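Local coordinates for protein endo-1,4-beta-xylanase (Pseudoalteromonas haloplanktis, PDB 1H12) that hydrolyses internal beta-1,4 linkages of xylan as a cold-adapted family 8 glycoside hydrolase and probably also acts on related beta-glucans, at residues L176-K180 and D221-W225; E185-F191 and F254-L258; S202-F208 and N288-D292; S246-N250 and S330-A334; H302-N307 and A354-Q360. Where two conformers were deposited one is given. Residues are numbered along the deposited sequence.

Contact 1: residues L176-K180 and D221-W225; sequences LNTIK and DKNYW
A helix-helix contact bridged by long side chains, within the (alpha/alpha)6 barrel characteristic of family 8 glycoside hydrolases, joins helix 168-182 to helix 219-243. The two short axes approach to 12.5 Å and cross at +57°, too far for backbone packing; the nearest CA pairs are Lys-180 with Tyr-224 (9.1 Å) and Asn-177 with Asp-221 (9.5 Å). Towards the interior, Trp-225 (chi1 m, chi2 111°) lies with its ring edge against helix 168-182: CZ2 is 3.8 Å from Leu-176 O and 3.9 Å from Leu-176 CD2, and CH2 is 3.8 Å from Ile-179 CG2. Phe-212 of helix 206-215 meets the indole edge-to-face. Nearer solvent, extended Lys-180 (t at all four chi angles) runs over one face of the Tyr-224 ring (chi1 t). Lys-180 CE makes a CH-pi contact 3.8 Å from the Tyr-224 ring centroid, and Lys-180 NZ a cation-pi contact at 4.5 Å. Asp-221 receives the ammonium in a salt bridge: Lys-180 NZ to Asp-221 OD1, 2.5 Å.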
# COMPACT_ATOMS: atom_id res chain seq x y z
N LEU A 176 -0.01 -11.19 -12.38
CA LEU A 176 -1.37 -10.75 -12.74
C LEU A 176 -2.30 -11.95 -12.93
O LEU A 176 -3.45 -11.92 -12.51
CB LEU A 176 -1.35 -9.89 -13.99
CG LEU A 176 -0.71 -8.53 -13.86
CD1 LEU A 176 -0.78 -7.82 -15.23
CD2 LEU A 176 -1.41 -7.67 -12.83
N ASN A 177 -1.77 -12.99 -13.59
CA ASN A 177 -2.64 -14.18 -13.77
C ASN A 177 -2.97 -14.83 -12.46
O ASN A 177 -4.09 -15.28 -12.25
CB ASN A 177 -1.92 -15.15 -14.70
CG ASN A 177 -1.96 -14.70 -16.16
OD1 ASN A 177 -2.66 -13.81 -16.52
ND2 ASN A 177 -1.08 -15.29 -16.95
N THR A 178 -1.99 -14.86 -11.53
CA THR A 178 -2.26 -15.36 -10.20
C THR A 178 -3.34 -14.54 -9.50
O THR A 178 -4.23 -15.08 -8.85
CB THR A 178 -0.97 -15.43 -9.40
OG1 THR A 178 -0.15 -16.46 -9.98
CG2 THR A 178 -1.20 -15.71 -7.92
N ILE A 179 -3.25 -13.22 -9.58
CA ILE A 179 -4.27 -12.37 -8.96
C ILE A 179 -5.64 -12.72 -9.53
O ILE A 179 -6.61 -12.93 -8.80
CB ILE A 179 -3.92 -10.89 -9.13
CG1 ILE A 179 -2.65 -10.54 -8.38
CG2 ILE A 179 -5.09 -10.05 -8.61
CD1 ILE A 179 -2.06 -9.18 -8.78
N LYS A 180 -5.74 -12.74 -10.86
CA LYS A 180 -6.99 -13.03 -11.50
C LYS A 180 -7.55 -14.40 -11.13
O LYS A 180 -8.75 -14.53 -10.87
CB LYS A 180 -6.80 -12.91 -13.03
CG LYS A 180 -8.03 -13.21 -13.83
CD LYS A 180 -7.76 -12.88 -15.33
CE LYS A 180 -8.90 -13.08 -16.21
NZ LYS A 180 -8.20 -12.85 -17.57
N ASP A 221 -7.64 -9.44 -21.64
CA ASP A 221 -7.03 -9.02 -20.37
C ASP A 221 -7.00 -7.52 -20.18
O ASP A 221 -7.15 -7.04 -19.07
CB ASP A 221 -5.65 -9.63 -20.14
CG ASP A 221 -5.73 -11.10 -19.73
OD1 ASP A 221 -6.74 -11.56 -19.19
OD2 ASP A 221 -4.75 -11.87 -19.94
N LYS A 222 -6.83 -6.77 -21.27
CA LYS A 222 -6.91 -5.35 -21.17
C LYS A 222 -8.30 -4.93 -20.64
O LYS A 222 -8.43 -4.09 -19.74
CB LYS A 222 -6.63 -4.69 -22.49
CG LYS A 222 -6.76 -3.27 -22.49
CD LYS A 222 -6.29 -2.66 -23.77
CE LYS A 222 -6.15 -1.19 -23.61
NZ LYS A 222 -5.45 -0.58 -24.86
N ASN A 223 -9.32 -5.49 -21.26
CA ASN A 223 -10.68 -5.21 -20.83
C ASN A 223 -10.96 -5.68 -19.40
O ASN A 223 -11.60 -4.96 -18.62
CB ASN A 223 -11.68 -5.80 -21.84
CG ASN A 223 -11.77 -4.98 -23.08
OD1 ASN A 223 -11.04 -5.22 -24.11
ND2 ASN A 223 -12.61 -4.05 -23.05
N TYR A 224 -10.43 -6.83 -19.05
CA TYR A 224 -10.58 -7.36 -17.68
C TYR A 224 -10.09 -6.35 -16.65
O TYR A 224 -10.80 -6.00 -15.71
CB TYR A 224 -9.83 -8.69 -17.54
CG TYR A 224 -9.88 -9.26 -16.14
CD1 TYR A 224 -10.94 -10.02 -15.75
CD2 TYR A 224 -8.90 -8.93 -15.20
CE1 TYR A 224 -11.01 -10.54 -14.44
CE2 TYR A 224 -8.97 -9.42 -13.91
CZ TYR A 224 -10.02 -10.18 -13.51
OH TYR A 224 -10.07 -10.63 -12.22
N TRP A 225 -8.87 -5.85 -16.84
CA TRP A 225 -8.29 -4.95 -15.85
C TRP A 225 -8.97 -3.58 -15.84
O TRP A 225 -9.07 -2.97 -14.79
CB TRP A 225 -6.78 -4.87 -15.99
CG TRP A 225 -6.13 -6.14 -15.54
CD1 TRP A 225 -5.48 -7.05 -16.32
CD2 TRP A 225 -6.07 -6.66 -14.19
NE1 TRP A 225 -5.05 -8.09 -15.55
CE2 TRP A 225 -5.38 -7.86 -14.23
CE3 TRP A 225 -6.50 -6.20 -12.97
CZ2 TRP A 225 -5.17 -8.63 -13.11
CZ3 TRP A 225 -6.28 -6.94 -11.83
CH2 TRP A 225 -5.63 -8.17 -11.91

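Contact 2: residues E185-F191 and F254-L258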
# COMPACT_ATOMS: atom_id res chain seq x y z
N GLU A 185 -12.74 -12.14 -6.72
CA GLU A 185 -14.13 -12.63 -6.80
C GLU A 185 -14.92 -11.58 -7.56
O GLU A 185 -15.04 -10.44 -7.14
CB GLU A 185 -14.77 -12.85 -5.46
CG GLU A 185 -16.15 -13.51 -5.62
CD GLU A 185 -16.92 -13.72 -4.38
OE1 GLU A 185 -16.54 -13.40 -3.28
OE2 GLU A 185 -18.05 -14.27 -4.50
N ASN A 186 -15.51 -11.97 -8.68
CA ASN A 186 -16.32 -11.01 -9.45
C ASN A 186 -15.54 -9.72 -9.72
O ASN A 186 -16.11 -8.63 -9.60
CB ASN A 186 -17.68 -10.69 -8.71
CG ASN A 186 -18.55 -11.95 -8.35
OD1 ASN A 186 -18.47 -12.99 -9.05
ND2 ASN A 186 -19.32 -11.87 -7.17
N GLN A 187 -14.24 -9.82 -10.04
CA GLN A 187 -13.43 -8.66 -10.40
C GLN A 187 -13.19 -7.69 -9.23
O GLN A 187 -12.81 -6.58 -9.48
CB GLN A 187 -13.98 -7.96 -11.63
CG GLN A 187 -13.87 -8.84 -12.89
CD GLN A 187 -14.46 -8.22 -14.11
OE1 GLN A 187 -15.57 -7.69 -14.02
NE2 GLN A 187 -13.70 -8.07 -15.17
N ILE A 188 -13.35 -8.17 -8.01
CA ILE A 188 -13.01 -7.43 -6.81
C ILE A 188 -11.97 -8.24 -6.04
O ILE A 188 -12.12 -9.43 -5.76
CB ILE A 188 -14.24 -7.19 -5.92
CG1 ILE A 188 -15.20 -6.21 -6.67
CG2 ILE A 188 -13.83 -6.57 -4.61
CD1 ILE A 188 -16.46 -6.01 -6.03
N ILE A 189 -10.89 -7.55 -5.64
CA ILE A 189 -9.82 -8.21 -4.90
C ILE A 189 -10.33 -8.85 -3.63
O ILE A 189 -11.08 -8.26 -2.86
CB ILE A 189 -8.67 -7.20 -4.66
CG1 ILE A 189 -7.39 -7.88 -4.19
CG2 ILE A 189 -9.08 -6.08 -3.73
CD1 ILE A 189 -6.65 -8.66 -5.24
N ARG A 190 -9.91 -10.09 -3.41
CA ARG A 190 -10.29 -10.82 -2.22
C ARG A 190 -9.43 -10.40 -1.01
O ARG A 190 -8.26 -10.11 -1.12
CB ARG A 190 -10.06 -12.31 -2.46
CG ARG A 190 -11.09 -12.96 -3.35
CD ARG A 190 -10.75 -14.42 -3.62
NE ARG A 190 -11.82 -15.17 -4.27
CZ ARG A 190 -12.87 -15.66 -3.68
NH1 ARG A 190 -13.04 -15.58 -2.37
NH2 ARG A 190 -13.83 -16.25 -4.38
N PHE A 191 -10.08 -10.49 0.16
CA PHE A 191 -9.33 -10.62 1.39
C PHE A 191 -8.73 -12.00 1.54
O PHE A 191 -7.60 -12.14 2.01
CB PHE A 191 -10.21 -10.27 2.59
CG PHE A 191 -9.45 -10.36 3.89
CD1 PHE A 191 -8.54 -9.41 4.24
CD2 PHE A 191 -9.68 -11.42 4.76
CE1 PHE A 191 -7.87 -9.49 5.44
CE2 PHE A 191 -8.98 -11.52 5.93
CZ PHE A 191 -8.11 -10.55 6.28
N PHE A 254 -11.60 -1.72 8.03
CA PHE A 254 -10.75 -2.87 7.76
C PHE A 254 -11.32 -3.78 6.67
O PHE A 254 -10.67 -4.09 5.68
CB PHE A 254 -10.55 -3.61 9.10
CG PHE A 254 -9.88 -4.94 9.03
CD1 PHE A 254 -8.92 -5.27 8.07
CD2 PHE A 254 -10.21 -5.91 9.97
CE1 PHE A 254 -8.34 -6.55 8.07
CE2 PHE A 254 -9.65 -7.17 9.97
CZ PHE A 254 -8.73 -7.48 9.02
N LEU A 255 -12.57 -4.23 6.87
CA LEU A 255 -13.21 -5.18 6.00
C LEU A 255 -14.54 -4.65 5.50
O LEU A 255 -15.23 -3.89 6.19
CB LEU A 255 -13.45 -6.53 6.71
CG LEU A 255 -12.18 -7.29 7.07
CD1 LEU A 255 -12.51 -8.50 7.90
CD2 LEU A 255 -11.37 -7.69 5.84
N SER A 256 -14.91 -5.07 4.28
CA SER A 256 -16.13 -4.67 3.64
C SER A 256 -16.73 -5.81 2.85
O SER A 256 -16.00 -6.66 2.28
CB SER A 256 -15.82 -3.52 2.65
OG SER A 256 -16.96 -3.03 1.97
N ARG A 257 -18.04 -5.83 2.73
CA ARG A 257 -18.69 -6.66 1.74
C ARG A 257 -18.52 -6.06 0.36
O ARG A 257 -18.05 -4.93 0.20
CB ARG A 257 -20.20 -6.81 2.09
CG ARG A 257 -20.39 -7.37 3.48
CD ARG A 257 -19.71 -8.70 3.60
NE ARG A 257 -20.04 -9.42 4.84
CZ ARG A 257 -19.58 -10.61 5.12
NH1 ARG A 257 -18.76 -11.23 4.28
NH2 ARG A 257 -19.90 -11.22 6.25
N LEU A 258 -18.91 -6.81 -0.68
CA LEU A 258 -18.67 -6.37 -2.06
C LEU A 258 -19.53 -5.22 -2.48
O LEU A 258 -19.24 -4.57 -3.46
CB LEU A 258 -18.74 -7.56 -3.00
CG LEU A 258 -17.74 -8.66 -2.76
CD1 LEU A 258 -17.74 -9.62 -3.92
CD2 LEU A 258 -16.37 -8.27 -2.42
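A tight beta hairpin presses its side chains against an irregular loop that follows helix 219-243. The hairpin reverses through a type I' turn from Glu-185 to Ile-188, closed by reciprocal backbone bonds, Glu-185 N to Ile-188 O (2.9 Å) and Ile-188 N to Glu-185 O (3.0 Å). Asn-186 and Gln-187 hold the positive phi angles of that turn. The fit has two lobes. At one end Leu-258 is the bump, with 94 Å² of its surface covered: its branched tip enters a hollow formed by Ile-188, Glu-185 and Asn-186, CD2 reaching 3.8 Å from Ile-188 CG2 while CD1 lies 4.0 Å from Glu-185 OE1. That carboxylate oxygen is hydrogen-bonded to Asn-197 N, so it lines the hollow without needing a partner from the loop. At the other end the roles reverse. Phe-191 (chi1 t), at the end of 185-191, projects into the corner between Leu-255 and Phe-254, its ring obliquely placed against that of Phe-254, with CE1 to CE1 4.0 Å. No hydrogen bond joins the two segments directly; apolar contacts and the fit of side chains match them. Leu-255 CD2 seats over the Phe-191 ring face, 3.9 Å from its centroid.

Contact 3: residues S202-F208 and N288-D292; sequences SYHIPAF and NVGLD
Asn-288 (chi1 m), on helix 283-296, donates from ND2 to Ser-202 O (2.9 Å, 130°); a water accepts from Asn-288 ND2 at 2.8 Å and donates to His-204 O at 2.8 Å. The backbone thus served leaves a short 3-10 segment, is extended at His-204 and Ile-205, and starts helix 206-215 with Ile-205 as N-cap. Nearest CA pairs are Ala-207 with Asp-292 (5.3 Å) and Ile-205 with Asn-288 (5.7 Å). Apolar packing centres on Leu-291 (t, t): CD1 lies 3.9 Å from Ile-205 CG2 and 4.1 Å from Phe-208 CE1, and CD2 lies 4.0 Å from Ala-207 CB. Asp-292 (chi1 t) sets OD2 2.9 Å from Ala-207 N and 3.4 Å from Pro-206 CB, and is hydrogen-bonded to His-302. All touching residues are buried among the helices of an (alpha/alpha)6 barrel. One amide, Asn-288, thus serves the carbonyl of Ser-202 directly and that of His-204 through a water, while the buried Asp-292 carboxylate has its charge compensated by Arg-233.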
# COMPACT_ATOMS: atom_id res chain seq x y z
N SER A 202 -8.51 -1.28 1.85
CA SER A 202 -7.11 -0.87 1.64
C SER A 202 -6.41 -1.56 0.48
O SER A 202 -5.38 -1.10 0.04
CB SER A 202 -6.27 -1.10 2.91
OG SER A 202 -5.90 -2.45 3.06
N TYR A 203 -6.98 -2.66 -0.01
CA TYR A 203 -6.41 -3.36 -1.13
C TYR A 203 -6.78 -2.76 -2.48
O TYR A 203 -6.26 -3.15 -3.52
CB TYR A 203 -6.82 -4.82 -1.13
CG TYR A 203 -6.38 -5.68 0.03
CD1 TYR A 203 -5.63 -5.17 1.11
CD2 TYR A 203 -6.70 -7.03 0.06
CE1 TYR A 203 -5.23 -6.00 2.14
CE2 TYR A 203 -6.32 -7.85 1.10
CZ TYR A 203 -5.56 -7.34 2.14
OH TYR A 203 -5.14 -8.19 3.15
N HIS A 204 -7.73 -1.81 -2.48
CA HIS A 204 -8.26 -1.20 -3.71
C HIS A 204 -7.40 -0.02 -4.13
O HIS A 204 -7.43 1.04 -3.50
CB HIS A 204 -9.69 -0.77 -3.46
CG HIS A 204 -10.63 -1.92 -3.44
ND1 HIS A 204 -11.37 -2.22 -4.55
CD2 HIS A 204 -10.85 -2.88 -2.52
CE1 HIS A 204 -12.04 -3.32 -4.28
NE2 HIS A 204 -11.75 -3.76 -3.05
N ILE A 205 -6.68 -0.20 -5.25
CA ILE A 205 -5.84 0.86 -5.81
C ILE A 205 -6.24 0.98 -7.25
O ILE A 205 -5.62 0.37 -8.14
CB ILE A 205 -4.36 0.60 -5.60
CG1 ILE A 205 -4.09 0.18 -4.15
CG2 ILE A 205 -3.57 1.83 -6.00
CD1 ILE A 205 -2.78 -0.31 -3.89
N PRO A 206 -7.29 1.74 -7.57
CA PRO A 206 -7.88 1.63 -8.90
C PRO A 206 -6.90 1.95 -10.04
O PRO A 206 -6.89 1.25 -11.05
CB PRO A 206 -9.08 2.58 -8.85
CG PRO A 206 -9.48 2.54 -7.40
CD PRO A 206 -8.17 2.49 -6.63
N ALA A 207 -6.04 2.94 -9.85
CA ALA A 207 -5.09 3.32 -10.87
C ALA A 207 -4.16 2.19 -11.21
O ALA A 207 -3.68 2.11 -12.36
CB ALA A 207 -4.33 4.56 -10.45
N PHE A 208 -3.79 1.35 -10.24
CA PHE A 208 -2.95 0.20 -10.57
C PHE A 208 -3.62 -0.67 -11.64
O PHE A 208 -2.95 -1.18 -12.52
CB PHE A 208 -2.63 -0.68 -9.35
CG PHE A 208 -1.58 -0.15 -8.41
CD1 PHE A 208 -1.03 1.11 -8.53
CD2 PHE A 208 -1.13 -0.98 -7.39
CE1 PHE A 208 -0.07 1.54 -7.62
CE2 PHE A 208 -0.21 -0.54 -6.48
CZ PHE A 208 0.33 0.72 -6.58
N ASN A 288 -4.67 5.62 -0.79
CA ASN A 288 -4.99 5.08 -2.10
C ASN A 288 -5.91 5.99 -2.89
O ASN A 288 -5.79 6.09 -4.11
CB ASN A 288 -5.63 3.72 -1.96
CG ASN A 288 -4.74 2.66 -1.38
OD1 ASN A 288 -3.50 2.75 -1.45
ND2 ASN A 288 -5.35 1.62 -0.83
N VAL A 289 -6.85 6.65 -2.22
CA VAL A 289 -7.74 7.61 -2.87
C VAL A 289 -6.91 8.79 -3.41
O VAL A 289 -7.13 9.23 -4.54
CB VAL A 289 -8.86 8.05 -1.94
CG1 VAL A 289 -9.70 9.16 -2.56
CG2 VAL A 289 -9.76 6.89 -1.57
N GLY A 290 -5.98 9.30 -2.62
CA GLY A 290 -5.06 10.35 -3.09
C GLY A 290 -4.25 9.89 -4.30
O GLY A 290 -4.09 10.63 -5.27
N LEU A 291 -3.67 8.68 -4.21
CA LEU A 291 -2.95 8.11 -5.31
C LEU A 291 -3.81 8.10 -6.58
O LEU A 291 -3.38 8.54 -7.65
CB LEU A 291 -2.45 6.71 -4.91
CG LEU A 291 -1.64 5.91 -5.88
CD1 LEU A 291 -1.06 4.70 -5.13
CD2 LEU A 291 -2.38 5.42 -7.11
N ASP A 292 -5.02 7.58 -6.45
CA ASP A 292 -5.90 7.46 -7.59
C ASP A 292 -6.24 8.83 -8.17
O ASP A 292 -6.27 9.01 -9.41
CB ASP A 292 -7.14 6.69 -7.25
CG ASP A 292 -7.89 6.27 -8.49
OD1 ASP A 292 -9.04 6.74 -8.71
OD2 ASP A 292 -7.33 5.47 -9.27
O HOH W 1 -8.14 1.86 -0.97

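Contact 4: residues S246-N250 and S330-A334; sequences SPHWN and SYGGA
Tyr-331 accounts for 89 Å² of the burial at this surface contact, laid across Pro-247 and His-248 of the long loop after helix 219-243. It is the first of two residues at the tip of a type I' turn from Ser-330 to Gly-333, with phi/psi 54/36 and chi1 m; Gly-332 follows at 80/2, an angle pair at which a CB would jam against the preceding carbonyl and also clash with Trp-249 CD1. The CA atoms of His-248 and Tyr-331 are 4.4 Å apart, those of Trp-249 and Gly-332 5.2 Å. Pro-247, after a cis peptide, places its O 3.1 Å from Tyr-331 CA in a CA-H...O contact and its CB 3.9 Å from Tyr-331 CD1. His-248 (chi1 m) sets its ring at 25° to that of Tyr-331, nearly parallel but offset so far that the faces hardly meet, centroids 5.3 Å apart and CE1 to CE1 at 3.6 Å. No direct hydrogen bond crosses; instead one water lies 2.8 Å from His-248 ND1 and accepts from Tyr-331 N at 3.0 Å. Ser-330 N to Gly-333 O and Gly-333 N to Ser-330 O, each 2.9 Å, close what is a two-residue type I' beta hairpin.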
# COMPACT_ATOMS: atom_id res chain seq x y z
N SER A 246 -23.43 9.04 10.65
CA SER A 246 -23.65 7.99 11.60
C SER A 246 -23.89 6.68 10.92
O SER A 246 -24.63 6.68 9.94
CB SER A 246 -24.89 8.35 12.47
OG SER A 246 -25.07 7.39 13.45
N PRO A 247 -23.38 5.54 11.41
CA PRO A 247 -22.58 5.41 12.64
C PRO A 247 -21.09 5.32 12.47
O PRO A 247 -20.39 5.25 13.49
CB PRO A 247 -23.11 4.07 13.18
CG PRO A 247 -23.28 3.24 11.91
CD PRO A 247 -23.81 4.19 10.92
N HIS A 248 -20.59 5.30 11.24
CA HIS A 248 -19.15 5.09 11.03
C HIS A 248 -18.34 6.38 11.01
O HIS A 248 -17.11 6.35 11.11
CB HIS A 248 -18.89 4.28 9.76
CG HIS A 248 -19.50 2.92 9.81
ND1 HIS A 248 -18.97 1.92 10.58
CD2 HIS A 248 -20.60 2.40 9.20
CE1 HIS A 248 -19.76 0.85 10.47
NE2 HIS A 248 -20.75 1.12 9.63
N TRP A 249 -19.00 7.53 10.89
CA TRP A 249 -18.38 8.82 11.01
C TRP A 249 -17.17 9.05 10.13
O TRP A 249 -16.17 9.61 10.54
CB TRP A 249 -18.16 9.19 12.50
CG TRP A 249 -19.45 9.31 13.21
CD1 TRP A 249 -20.01 8.44 14.12
CD2 TRP A 249 -20.45 10.32 13.01
NE1 TRP A 249 -21.25 8.89 14.55
CE2 TRP A 249 -21.55 10.02 13.84
CE3 TRP A 249 -20.52 11.45 12.18
CZ2 TRP A 249 -22.68 10.82 13.91
CZ3 TRP A 249 -21.67 12.26 12.26
CH2 TRP A 249 -22.73 11.91 13.13
N ASN A 250 -17.33 8.64 8.86
CA ASN A 250 -16.50 9.13 7.76
C ASN A 250 -15.14 8.51 7.64
O ASN A 250 -14.37 8.91 6.80
CB ASN A 250 -16.40 10.66 7.77
CG ASN A 250 -17.80 11.28 7.91
OD1 ASN A 250 -18.65 10.99 7.13
ND2 ASN A 250 -18.01 12.05 8.90
N SER A 330 -13.59 3.06 16.08
CA SER A 330 -14.70 2.19 15.73
C SER A 330 -15.98 2.96 15.97
O SER A 330 -16.19 3.51 17.05
CB SER A 330 -14.71 0.94 16.62
OG SER A 330 -15.73 0.07 16.23
N TYR A 331 -16.81 3.09 14.95
CA TYR A 331 -18.03 3.88 15.06
C TYR A 331 -17.76 5.30 15.53
O TYR A 331 -18.56 5.88 16.30
CB TYR A 331 -19.06 3.19 15.93
CG TYR A 331 -19.56 1.86 15.45
CD1 TYR A 331 -20.20 1.71 14.24
CD2 TYR A 331 -19.39 0.73 16.21
CE1 TYR A 331 -20.76 0.48 13.88
CE2 TYR A 331 -19.91 -0.50 15.84
CZ TYR A 331 -20.57 -0.60 14.68
OH TYR A 331 -21.17 -1.79 14.28
N GLY A 332 -16.62 5.86 15.11
CA GLY A 332 -16.27 7.20 15.51
C GLY A 332 -15.66 7.35 16.91
O GLY A 332 -15.35 8.45 17.31
N GLY A 333 -15.49 6.26 17.60
CA GLY A 333 -14.96 6.25 18.96
C GLY A 333 -13.54 5.76 19.05
O GLY A 333 -13.21 4.71 18.49
N ALA A 334 -12.69 6.49 19.75
CA ALA A 334 -11.30 6.10 19.91
C ALA A 334 -11.21 4.83 20.68
O ALA A 334 -11.87 4.64 21.71
CB ALA A 334 -10.58 7.20 20.65
O HOH W 2 -16.58 2.11 12.12

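Contact 5: residues H302-N307 and A354-Q360; sequences HKSAVN and ASTNAGQ
An N-capped helix start, preceded by an ST turn, docks here on helix 300-318 of the (alpha/alpha)6 barrel. Residues 354-357 form a loop leading into helix 358-369. Ser-355 OG accepts from Asn-357 N (3.1 Å), making the ST turn, and Asn-357 (chi1 t) caps the helix by accepting through OD1 from Gln-360 N (2.9 Å). Across the contact, Asn-307 (chi1 m) clasps the loop with both ends of its amide: OD1 accepts from Thr-356 N (3.2 Å, 170°) and weakly from Ser-355 OG (3.5 Å), while ND2 donates to Thr-356 OG1 (2.9 Å, 156°); Thr-356 has chi1 p. Ala-354 fits between His-302 and Val-306, its CB 3.9 Å from His-302 CB and 3.6 Å from Val-306 CG2. The closest CA pair, Lys-303 with Ala-354, stands at 5.1 Å. Lys-303 CD meanwhile touches Thr-356 CG2 at 3.9 Å. Ala-354 O, buried with no conventional donor in the model, receives a CA-H...O contact from Lys-303 CA at 3.3 Å.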
# COMPACT_ATOMS: atom_id res chain seq x y z
N HIS A 302 -13.62 11.29 -4.77
CA HIS A 302 -12.31 11.29 -4.13
C HIS A 302 -12.23 12.42 -3.12
O HIS A 302 -11.74 12.26 -2.00
CB HIS A 302 -11.16 11.53 -5.11
CG HIS A 302 -11.01 10.53 -6.21
ND1 HIS A 302 -11.73 10.60 -7.38
CD2 HIS A 302 -10.16 9.48 -6.32
CE1 HIS A 302 -11.29 9.62 -8.16
NE2 HIS A 302 -10.35 8.91 -7.54
N LYS A 303 -12.70 13.58 -3.53
CA LYS A 303 -12.61 14.80 -2.73
C LYS A 303 -13.45 14.66 -1.49
O LYS A 303 -13.03 15.03 -0.39
CB LYS A 303 -13.02 16.00 -3.58
CG LYS A 303 -12.16 16.25 -4.77
CD LYS A 303 -12.84 17.28 -5.75
CE LYS A 303 -12.25 17.43 -6.97
NZ LYS A 303 -13.01 18.49 -7.78
N SER A 304 -14.68 14.19 -1.63
CA SER A 304 -15.55 14.02 -0.49
C SER A 304 -14.97 13.00 0.49
O SER A 304 -14.99 13.18 1.70
CB SER A 304 -16.96 13.59 -0.98
OG SER A 304 -17.83 13.35 0.08
N ALA A 305 -14.48 11.88 -0.03
CA ALA A 305 -13.92 10.82 0.83
C ALA A 305 -12.81 11.38 1.70
O ALA A 305 -12.81 11.18 2.92
CB ALA A 305 -13.39 9.68 -0.04
N VAL A 306 -11.86 12.05 1.05
CA VAL A 306 -10.73 12.56 1.84
C VAL A 306 -11.10 13.74 2.71
O VAL A 306 -10.69 13.79 3.88
CB VAL A 306 -9.46 12.79 1.00
CG1 VAL A 306 -9.15 11.49 0.19
CG2 VAL A 306 -9.51 13.98 0.15
N ASN A 307 -11.85 14.68 2.20
CA ASN A 307 -12.20 15.84 2.99
C ASN A 307 -12.96 15.41 4.26
O ASN A 307 -12.69 15.94 5.34
CB ASN A 307 -13.06 16.83 2.19
CG ASN A 307 -12.31 17.61 1.15
OD1 ASN A 307 -11.08 17.82 1.21
ND2 ASN A 307 -13.07 18.14 0.17
N ALA A 354 -6.10 14.48 -3.08
CA ALA A 354 -7.53 14.57 -3.38
C ALA A 354 -8.23 15.63 -2.53
O ALA A 354 -9.45 15.78 -2.70
CB ALA A 354 -8.23 13.23 -3.18
N SER A 355 -7.53 16.33 -1.67
CA SER A 355 -8.15 17.33 -0.74
C SER A 355 -8.39 18.65 -1.47
O SER A 355 -7.63 19.05 -2.35
CB SER A 355 -7.17 17.62 0.43
OG SER A 355 -7.72 18.71 1.28
N THR A 356 -9.44 19.34 -1.03
CA THR A 356 -9.73 20.70 -1.53
C THR A 356 -9.66 21.75 -0.47
O THR A 356 -10.12 22.87 -0.71
CB THR A 356 -11.08 20.73 -2.26
OG1 THR A 356 -12.14 20.37 -1.37
CG2 THR A 356 -11.15 19.82 -3.40
N ASN A 357 -9.10 21.43 0.69
CA ASN A 357 -9.06 22.31 1.83
C ASN A 357 -7.62 22.67 2.18
O ASN A 357 -6.88 21.88 2.74
CB ASN A 357 -9.78 21.64 3.01
CG ASN A 357 -9.92 22.52 4.22
OD1 ASN A 357 -9.02 23.27 4.64
ND2 ASN A 357 -11.10 22.41 4.84
N ALA A 358 -7.20 23.89 1.86
CA ALA A 358 -5.82 24.32 2.07
C ALA A 358 -5.45 24.34 3.52
O ALA A 358 -4.29 24.02 3.86
CB ALA A 358 -5.59 25.69 1.37
N GLY A 359 -6.35 24.69 4.41
CA GLY A 359 -6.09 24.66 5.82
C GLY A 359 -5.78 23.24 6.34
O GLY A 359 -4.83 23.06 7.10
N GLN A 360 -6.57 22.29 5.94
CA GLN A 360 -6.36 20.86 6.23
C GLN A 360 -5.00 20.46 5.63
O GLN A 360 -4.23 19.73 6.25
CB GLN A 360 -7.47 19.89 5.62
CG GLN A 360 -8.71 19.34 6.37
CD GLN A 360 -9.71 18.55 5.45
OE1 GLN A 360 -10.76 18.11 5.86
NE2 GLN A 360 -9.38 18.44 4.17

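Contact 3, about 8 Å from the chain centre, is wholly buried; contacts 1, 2 and 5 are partly buried, and contact 4 lies at the surface, about 23 Å from the chain centre. Helix 219-243 carries a segment of contact 1, and the loop after it carries segments of contacts 2 and 4. Contacts 1 to 3 touch in series, and contact 3 continues to contact 5, where Asp-292 OD1 and His-302 NE2 are 2.8 Å apart. Direct hydrogen bonds cross contacts 3 and 5, at irregular backbone. Contact 1 relies on a salt bridge and a lysine over a ring outside, apolar packing on a tryptophan inside; contact 2 on apolar fit; contact 4 on ring and proline packing, a CA-H...O contact and a water bridge.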